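Local coordinates for protein putative drug/sodium antiporter (Escherichia coli, PDB 4Z3N) that probably exports drug-like compounds across the cell membrane as a MATE-family antiporter, and is linked to transport of the genotoxin colibactin, at residues G22-M35 with T315-R328. Sequence-based numbering, arbitrary orientation.
Sequences GMFDGSLYKLLLRM and TVVGQNWGHGNVTR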
ATOM      1  N   GLY A  22      -2.720  -0.930 -26.706  1.00 47.86           N
ATOM      2  CA  GLY A  22      -1.269  -0.886 -26.580  1.00 40.56           C
ATOM      3  C   GLY A  22      -0.722  -1.973 -25.669  1.00 45.25           C
ATOM      4  O   GLY A  22       0.493  -2.073 -25.443  1.00 37.24           O
ATOM      5  N   MET A  23      -1.633  -2.790 -25.142  1.00 41.37           N
ATOM      6  CA  MET A  23      -1.302  -3.793 -24.141  1.00 37.41           C
ATOM      7  C   MET A  23      -0.322  -4.845 -24.656  1.00 38.34           C
ATOM      8  O   MET A  23       0.720  -5.104 -24.045  1.00 36.81           O
ATOM      9  CB  MET A  23      -2.581  -4.480 -23.648  1.00 35.21           C
ATOM     10  CG  MET A  23      -2.354  -5.557 -22.587  1.00 35.41           C
ATOM     11  SD  MET A  23      -1.556  -4.979 -21.054  1.00 31.50           S
ATOM     12  CE  MET A  23      -2.841  -3.929 -20.374  1.00 32.97           C
ATOM     13  N   PHE A  24      -0.697  -5.500 -25.747  1.00 38.29           N
ATOM     14  CA  PHE A  24       0.119  -6.564 -26.307  1.00 35.89           C
ATOM     15  C   PHE A  24       1.199  -6.091 -27.277  1.00 39.50           C
ATOM     16  O   PHE A  24       2.287  -6.669 -27.307  1.00 41.81           O
ATOM     17  CB  PHE A  24      -0.817  -7.603 -26.925  1.00 31.75           C
ATOM     18  CG  PHE A  24      -1.903  -8.029 -25.969  1.00 31.44           C
ATOM     19  CD1 PHE A  24      -1.589  -8.802 -24.850  1.00 32.12           C
ATOM     20  CD2 PHE A  24      -3.206  -7.579 -26.124  1.00 31.51           C
ATOM     21  CE1 PHE A  24      -2.561  -9.165 -23.932  1.00 29.12           C
ATOM     22  CE2 PHE A  24      -4.198  -7.931 -25.209  1.00 31.76           C
ATOM     23  CZ  PHE A  24      -3.872  -8.728 -24.109  1.00 32.15           C
ATOM     24  N   ASP A  25       0.903  -5.110 -28.126  1.00 44.10           N
ATOM     25  CA  ASP A  25       1.925  -4.659 -29.083  1.00 46.58           C
ATOM     26  C   ASP A  25       2.582  -3.292 -28.854  1.00 42.60           C
ATOM     27  O   ASP A  25       3.576  -2.981 -29.499  1.00 57.54           O
ATOM     28  CB  ASP A  25       1.348  -4.692 -30.515  1.00 53.58           C
ATOM     29  CG  ASP A  25       0.135  -3.769 -30.700  1.00 69.66           C
ATOM     30  OD1 ASP A  25      -0.329  -3.147 -29.712  1.00 66.71           O
ATOM     31  OD2 ASP A  25      -0.355  -3.667 -31.844  1.00 78.14           O
ATOM     32  N   GLY A  26       2.091  -2.493 -27.926  1.00 39.83           N
ATOM     33  CA  GLY A  26       2.520  -1.099 -27.879  1.00 45.16           C
ATOM     34  C   GLY A  26       3.823  -0.709 -27.182  1.00 41.72           C
ATOM     35  O   GLY A  26       4.609  -1.555 -26.746  1.00 42.14           O
ATOM     36  N   SER A  27       4.056   0.597 -27.091  1.00 35.58           N
ATOM     37  CA  SER A  27       5.156   1.127 -26.287  1.00 35.27           C
ATOM     38  C   SER A  27       4.877   0.925 -24.789  1.00 38.26           C
ATOM     39  O   SER A  27       3.847   1.362 -24.255  1.00 36.49           O
ATOM     40  CB  SER A  27       5.371   2.603 -26.584  1.00 34.15           C
ATOM     41  OG  SER A  27       6.231   3.201 -25.640  1.00 40.40           O
ATOM     42  N   LEU A  28       5.802   0.261 -24.111  1.00 31.15           N
ATOM     43  CA  LEU A  28       5.580  -0.074 -22.720  1.00 33.10           C
ATOM     44  C   LEU A  28       5.563   1.171 -21.841  1.00 33.70           C
ATOM     45  O   LEU A  28       4.778   1.238 -20.892  1.00 35.17           O
ATOM     46  CB  LEU A  28       6.631  -1.069 -22.241  1.00 28.90           C
ATOM     47  CG  LEU A  28       6.371  -2.464 -22.804  1.00 26.81           C
ATOM     48  CD1 LEU A  28       7.557  -3.351 -22.551  1.00 24.55           C
ATOM     49  CD2 LEU A  28       5.097  -3.064 -22.217  1.00 23.04           C
ATOM     50  N   TYR A  29       6.393   2.164 -22.163  1.00 30.16           N
ATOM     51  CA  TYR A  29       6.422   3.389 -21.363  1.00 33.83           C
ATOM     52  C   TYR A  29       5.102   4.131 -21.441  1.00 33.64           C
ATOM     53  O   TYR A  29       4.561   4.522 -20.408  1.00 34.64           O
ATOM     54  CB  TYR A  29       7.571   4.304 -21.783  1.00 33.33           C
ATOM     55  CG  TYR A  29       8.914   3.691 -21.513  1.00 29.64           C
ATOM     56  CD1 TYR A  29       9.337   3.468 -20.220  1.00 25.28           C
ATOM     57  CD2 TYR A  29       9.747   3.311 -22.559  1.00 26.31           C
ATOM     58  CE1 TYR A  29      10.567   2.891 -19.966  1.00 28.57           C
ATOM     59  CE2 TYR A  29      10.973   2.732 -22.324  1.00 22.79           C
ATOM     60  CZ  TYR A  29      11.378   2.525 -21.020  1.00 31.61           C
ATOM     61  OH  TYR A  29      12.595   1.951 -20.755  1.00 35.52           O
ATOM     62  N   LYS A  30       4.585   4.314 -22.654  1.00 33.90           N
ATOM     63  CA  LYS A  30       3.265   4.913 -22.852  1.00 37.63           C
ATOM     64  C   LYS A  30       2.179   4.095 -22.143  1.00 37.40           C
ATOM     65  O   LYS A  30       1.311   4.642 -21.453  1.00 37.46           O
ATOM     66  CB  LYS A  30       2.934   5.042 -24.354  1.00 42.99           C
ATOM     67  CG  LYS A  30       3.850   5.999 -25.126  1.00 51.56           C
ATOM     68  CD  LYS A  30       4.059   7.310 -24.355  1.00 66.60           C
ATOM     69  CE  LYS A  30       5.195   8.154 -24.945  1.00 76.58           C
ATOM     70  NZ  LYS A  30       6.413   8.213 -24.067  1.00 64.96           N
ATOM     71  N   LEU A  31       2.240   2.781 -22.307  1.00 34.32           N
ATOM     72  CA  LEU A  31       1.263   1.893 -21.700  1.00 34.41           C
ATOM     73  C   LEU A  31       1.265   1.988 -20.161  1.00 38.85           C
ATOM     74  O   LEU A  31       0.215   2.185 -19.557  1.00 39.08           O
ATOM     75  CB  LEU A  31       1.515   0.457 -22.163  1.00 30.11           C
ATOM     76  CG  LEU A  31       0.634  -0.617 -21.529  1.00 36.19           C
ATOM     77  CD1 LEU A  31      -0.862  -0.364 -21.775  1.00 32.47           C
ATOM     78  CD2 LEU A  31       1.070  -2.036 -21.976  1.00 31.71           C
ATOM     79  N   LEU A  32       2.432   1.877 -19.527  1.00 32.15           N
ATOM     80  CA  LEU A  32       2.501   1.967 -18.071  1.00 37.39           C
ATOM     81  C   LEU A  32       2.102   3.351 -17.521  1.00 38.76           C
ATOM     82  O   LEU A  32       1.463   3.450 -16.465  1.00 38.34           O
ATOM     83  CB  LEU A  32       3.905   1.610 -17.580  1.00 34.50           C
ATOM     84  CG  LEU A  32       4.304   0.141 -17.639  1.00 28.45           C
ATOM     85  CD1 LEU A  32       5.797   0.004 -17.416  1.00 24.66           C
ATOM     86  CD2 LEU A  32       3.531  -0.680 -16.621  1.00 26.65           C
ATOM     87  N   LEU A  33       2.488   4.414 -18.216  1.00 35.90           N
ATOM     88  CA  LEU A  33       2.219   5.756 -17.719  1.00 32.83           C
ATOM     89  C   LEU A  33       0.761   6.088 -17.792  1.00 37.07           C
ATOM     90  O   LEU A  33       0.212   6.696 -16.880  1.00 43.87           O
ATOM     91  CB  LEU A  33       2.994   6.798 -18.504  1.00 36.15           C
ATOM     92  CG  LEU A  33       4.407   7.060 -18.025  1.00 36.34           C
ATOM     93  CD1 LEU A  33       4.983   8.177 -18.872  1.00 31.46           C
ATOM     94  CD2 LEU A  33       4.374   7.401 -16.537  1.00 31.99           C
ATOM     95  N   ARG A  34       0.127   5.708 -18.894  1.00 41.10           N
ATOM     96  CA  ARG A  34      -1.271   6.056 -19.088  1.00 39.13           C
ATOM     97  C   ARG A  34      -2.143   5.320 -18.090  1.00 37.93           C
ATOM     98  O   ARG A  34      -3.238   5.763 -17.752  1.00 41.67           O
ATOM     99  CB  ARG A  34      -1.714   5.738 -20.499  1.00 34.85           C
ATOM    100  CG  ARG A  34      -2.393   4.427 -20.603  1.00 44.15           C
ATOM    101  CD  ARG A  34      -2.389   3.976 -22.045  1.00 58.62           C
ATOM    102  NE  ARG A  34      -3.710   4.083 -22.641  1.00 63.41           N
ATOM    103  CZ  ARG A  34      -3.975   3.760 -23.897  1.00 69.59           C
ATOM    104  NH1 ARG A  34      -2.995   3.319 -24.682  1.00 64.79           N
ATOM    105  NH2 ARG A  34      -5.214   3.883 -24.360  1.00 72.48           N
ATOM    106  N   MET A  35      -1.662   4.172 -17.645  1.00 36.48           N
ATOM    107  CA  MET A  35      -2.323   3.418 -16.607  1.00 31.02           C
ATOM    108  C   MET A  35      -1.961   3.893 -15.211  1.00 37.04           C
ATOM    109  O   MET A  35      -2.810   3.891 -14.311  1.00 39.39           O
ATOM    110  CB  MET A  35      -1.989   1.950 -16.760  1.00 38.27           C
ATOM    111  CG  MET A  35      -2.588   1.337 -17.995  1.00 42.25           C
ATOM    112  SD  MET A  35      -2.078  -0.365 -18.147  1.00 64.37           S
ATOM    113  CE  MET A  35      -3.023  -1.134 -16.836  1.00 45.01           C
ATOM    114  N   THR A 315      -1.331  -5.347 -13.995  1.00 31.53           N
ATOM    115  CA  THR A 315      -2.170  -5.517 -15.165  1.00 33.86           C
ATOM    116  C   THR A 315      -1.418  -5.895 -16.445  1.00 33.17           C
ATOM    117  O   THR A 315      -1.872  -6.765 -17.201  1.00 30.15           O
ATOM    118  CB  THR A 315      -2.925  -4.253 -15.423  1.00 31.11           C
ATOM    119  OG1 THR A 315      -3.393  -3.754 -14.162  1.00 35.77           O
ATOM    120  CG2 THR A 315      -4.086  -4.532 -16.356  1.00 30.31           C
ATOM    121  N   VAL A 316      -0.286  -5.235 -16.685  1.00 28.26           N
ATOM    122  CA  VAL A 316       0.481  -5.475 -17.896  1.00 28.26           C
ATOM    123  C   VAL A 316       1.199  -6.832 -17.832  1.00 33.56           C
ATOM    124  O   VAL A 316       1.210  -7.584 -18.816  1.00 27.94           O
ATOM    125  CB  VAL A 316       1.501  -4.347 -18.150  1.00 25.18           C
ATOM    126  CG1 VAL A 316       2.437  -4.733 -19.281  1.00 23.31           C
ATOM    127  CG2 VAL A 316       0.777  -3.045 -18.462  1.00 27.50           C
ATOM    128  N   VAL A 317       1.773  -7.154 -16.673  1.00 29.95           N
ATOM    129  CA  VAL A 317       2.409  -8.451 -16.501  1.00 26.88           C
ATOM    130  C   VAL A 317       1.352  -9.539 -16.507  1.00 30.77           C
ATOM    131  O   VAL A 317       1.490 -10.537 -17.211  1.00 29.89           O
ATOM    132  CB  VAL A 317       3.218  -8.547 -15.194  1.00 29.04           C
ATOM    133  CG1 VAL A 317       3.726  -9.989 -14.977  1.00 23.92           C
ATOM    134  CG2 VAL A 317       4.374  -7.531 -15.202  1.00 26.70           C
ATOM    135  N   GLY A 318       0.286  -9.341 -15.733  1.00 30.08           N
ATOM    136  CA  GLY A 318      -0.764 -10.340 -15.637  1.00 27.79           C
ATOM    137  C   GLY A 318      -1.403 -10.696 -16.981  1.00 34.81           C
ATOM    138  O   GLY A 318      -1.614 -11.879 -17.288  1.00 34.09           O
ATOM    139  N   GLN A 319      -1.719  -9.671 -17.776  1.00 33.28           N
ATOM    140  CA  GLN A 319      -2.384  -9.847 -19.064  1.00 30.29           C
ATOM    141  C   GLN A 319      -1.463 -10.385 -20.156  1.00 31.51           C
ATOM    142  O   GLN A 319      -1.852 -11.262 -20.931  1.00 34.44           O
ATOM    143  CB  GLN A 319      -3.020  -8.531 -19.516  1.00 32.71           C
ATOM    144  CG  GLN A 319      -4.365  -8.251 -18.827  1.00 31.52           C
ATOM    145  CD  GLN A 319      -5.219  -7.283 -19.599  1.00 27.62           C
ATOM    146  OE1 GLN A 319      -4.868  -6.899 -20.706  1.00 34.38           O
ATOM    147  NE2 GLN A 319      -6.350  -6.886 -19.028  1.00 31.08           N
ATOM    148  N   ASN A 320      -0.239  -9.885 -20.223  1.00 33.57           N
ATOM    149  CA  ASN A 320       0.710 -10.436 -21.188  1.00 33.09           C
ATOM    150  C   ASN A 320       1.143 -11.854 -20.830  1.00 32.94           C
ATOM    151  O   ASN A 320       1.518 -12.645 -21.694  1.00 32.96           O
ATOM    152  CB  ASN A 320       1.935  -9.542 -21.301  1.00 28.55           C
ATOM    153  CG  ASN A 320       1.677  -8.325 -22.120  1.00 29.23           C
ATOM    154  OD1 ASN A 320       1.944  -8.318 -23.314  1.00 37.50           O
ATOM    155  ND2 ASN A 320       1.151  -7.280 -21.495  1.00 32.50           N
ATOM    156  N   TRP A 321       1.107 -12.159 -19.542  1.00 31.00           N
ATOM    157  CA  TRP A 321       1.461 -13.480 -19.066  1.00 26.99           C
ATOM    158  C   TRP A 321       0.416 -14.467 -19.527  1.00 32.11           C
ATOM    159  O   TRP A 321       0.754 -15.544 -20.030  1.00 33.84           O
ATOM    160  CB  TRP A 321       1.577 -13.493 -17.550  1.00 27.40           C
ATOM    161  CG  TRP A 321       1.804 -14.842 -16.961  1.00 27.50           C
ATOM    162  CD1 TRP A 321       0.858 -15.696 -16.469  1.00 26.30           C
ATOM    163  CD2 TRP A 321       3.067 -15.481 -16.760  1.00 26.29           C
ATOM    164  NE1 TRP A 321       1.459 -16.840 -15.991  1.00 30.30           N
ATOM    165  CE2 TRP A 321       2.816 -16.731 -16.160  1.00 28.38           C
ATOM    166  CE3 TRP A 321       4.388 -15.116 -17.028  1.00 26.86           C
ATOM    167  CZ2 TRP A 321       3.833 -17.619 -15.827  1.00 28.04           C
ATOM    168  CZ3 TRP A 321       5.400 -16.005 -16.706  1.00 28.85           C
ATOM    169  CH2 TRP A 321       5.114 -17.237 -16.103  1.00 27.57           C
ATOM    170  N   GLY A 322      -0.852 -14.093 -19.355  1.00 30.20           N
ATOM    171  CA  GLY A 322      -1.965 -14.906 -19.815  1.00 33.69           C
ATOM    172  C   GLY A 322      -1.971 -15.124 -21.329  1.00 35.60           C
ATOM    173  O   GLY A 322      -2.307 -16.198 -21.812  1.00 32.82           O
ATOM    174  N   HIS A 323      -1.596 -14.084 -22.065  1.00 34.28           N
ATOM    175  CA  HIS A 323      -1.500 -14.119 -23.509  1.00 33.82           C
ATOM    176  C   HIS A 323      -0.281 -14.916 -23.979  1.00 35.89           C
ATOM    177  O   HIS A 323      -0.103 -15.122 -25.171  1.00 43.87           O
ATOM    178  CB  HIS A 323      -1.443 -12.687 -24.046  1.00 38.13           C
ATOM    179  CG  HIS A 323      -1.757 -12.563 -25.506  1.00 43.62           C
ATOM    180  ND1 HIS A 323      -0.869 -12.928 -26.493  1.00 41.07           N
ATOM    181  CD2 HIS A 323      -2.846 -12.070 -26.143  1.00 45.38           C
ATOM    182  CE1 HIS A 323      -1.402 -12.683 -27.676  1.00 44.31           C
ATOM    183  NE2 HIS A 323      -2.601 -12.157 -27.491  1.00 49.54           N
ATOM    184  N   GLY A 324       0.564 -15.354 -23.048  1.00 32.10           N
ATOM    185  CA  GLY A 324       1.710 -16.179 -23.390  1.00 26.10           C
ATOM    186  C   GLY A 324       3.001 -15.444 -23.735  1.00 29.77           C
ATOM    187  O   GLY A 324       3.989 -16.081 -24.060  1.00 25.55           O
ATOM    188  N   ASN A 325       3.031 -14.115 -23.625  1.00 31.08           N
ATOM    189  CA  ASN A 325       4.233 -13.393 -24.016  1.00 28.18           C
ATOM    190  C   ASN A 325       5.083 -13.044 -22.793  1.00 29.24           C
ATOM    191  O   ASN A 325       4.908 -11.985 -22.188  1.00 31.41           O
ATOM    192  CB  ASN A 325       3.821 -12.121 -24.782  1.00 28.87           C
ATOM    193  CG  ASN A 325       4.985 -11.430 -25.502  1.00 32.54           C
ATOM    194  OD1 ASN A 325       6.168 -11.575 -25.140  1.00 27.56           O
ATOM    195  ND2 ASN A 325       4.636 -10.635 -26.520  1.00 28.17           N
ATOM    196  N   VAL A 326       6.092 -13.882 -22.535  1.00 25.87           N
ATOM    197  CA  VAL A 326       6.911 -13.792 -21.334  1.00 26.56           C
ATOM    198  C   VAL A 326       7.972 -12.707 -21.432  1.00 26.99           C
ATOM    199  O   VAL A 326       8.291 -12.049 -20.458  1.00 31.09           O
ATOM    200  CB  VAL A 326       7.628 -15.123 -21.040  1.00 27.71           C
ATOM    201  CG1 VAL A 326       8.541 -14.976 -19.820  1.00 26.48           C
ATOM    202  CG2 VAL A 326       6.636 -16.240 -20.870  1.00 26.37           C
ATOM    203  N   THR A 327       8.529 -12.570 -22.625  1.00 30.62           N
ATOM    204  CA  THR A 327       9.533 -11.571 -22.959  1.00 27.60           C
ATOM    205  C   THR A 327       9.015 -10.163 -22.675  1.00 29.10           C
ATOM    206  O   THR A 327       9.716  -9.320 -22.085  1.00 26.31           O
ATOM    207  CB  THR A 327       9.933 -11.705 -24.452  1.00 25.83           C
ATOM    208  OG1 THR A 327      11.009 -12.636 -24.562  1.00 32.29           O
ATOM    209  CG2 THR A 327      10.364 -10.383 -25.032  1.00 25.17           C
ATOM    210  N   ARG A 328       7.778  -9.924 -23.102  1.00 26.40           N
ATOM    211  CA  ARG A 328       7.155  -8.635 -22.941  1.00 23.88           C
ATOM    212  C   ARG A 328       6.915  -8.336 -21.450  1.00 27.07           C
ATOM    213  O   ARG A 328       7.004  -7.177 -21.033  1.00 25.06           O
ATOM    214  CB  ARG A 328       5.855  -8.585 -23.740  1.00 26.46           C
ATOM    215  CG  ARG A 328       5.188  -7.218 -23.737  1.00 29.46           C
ATOM    216  CD  ARG A 328       4.157  -7.050 -24.846  1.00 27.67           C
ATOM    217  NE  ARG A 328       3.437  -5.782 -24.715  1.00 31.53           N
ATOM    218  CZ  ARG A 328       3.870  -4.622 -25.195  1.00 31.27           C
ATOM    219  NH1 ARG A 328       5.029  -4.567 -25.832  1.00 30.26           N
ATOM    220  NH2 ARG A 328       3.150  -3.521 -25.030  1.00 28.99           N
TER
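Arg328, in the first turn of helix 326-358, donates to the backbone carbonyls of Met23 and Gly26 in the loop that precedes the first transmembrane helix of this all-helical MATE fold. The contact thus ties the N-terminal loop and the start of helix 28-56 to the turn between helices 286-322 and 326-358, some 280 residues on. The extended chain, with CG anti to the backbone N (chi1 -175°), sets the guanidinium against the loop. Arg328 NE hydrogen-bonds to Met23 O at 2.9 Å, and NH2 donates to the same oxygen, a side-on grip. NH1 and NH2 converge end-on on Gly26 O, with Arg328 NH2 at 3.0 Å from Gly26 O. Both acceptors lie in the guanidinium plane, so four bonds to two backbone oxygens fix its rotation. Phe24 O lies over one face, while Leu28 CD2 packs on the opposite one, 3.5 Å from Arg328 NH2. Asn320 adds a weak bond from ND2 to Met23 O; its stronger partner is Val316 O, 2.7 Å from Asn320 ND2.

Apolar packing joins the helices themselves, whose local axes run at 126°. Val316 is a knob among Leu28, Leu31, Leu32 and Met35, and meets Leu31 tip to tip. The Met35 methyl CE rests on Thr315, whose hydroxyl bonds to Gln176 O. Met23, bent at chi2 and chi3, folds its sulfur over the backbone of Val316.

The aromatic contact lies beside the interhelical turn, where Gly324 gives a Schellman motif and the Asn325 side chain accepts from Arg328 N as N-cap. The Phe24 ring has Met23 CG over the centre of one face and the His323 ring obliquely across the other, planes 33° apart, with Phe24 CE1 3.7 Å from His323 CD2.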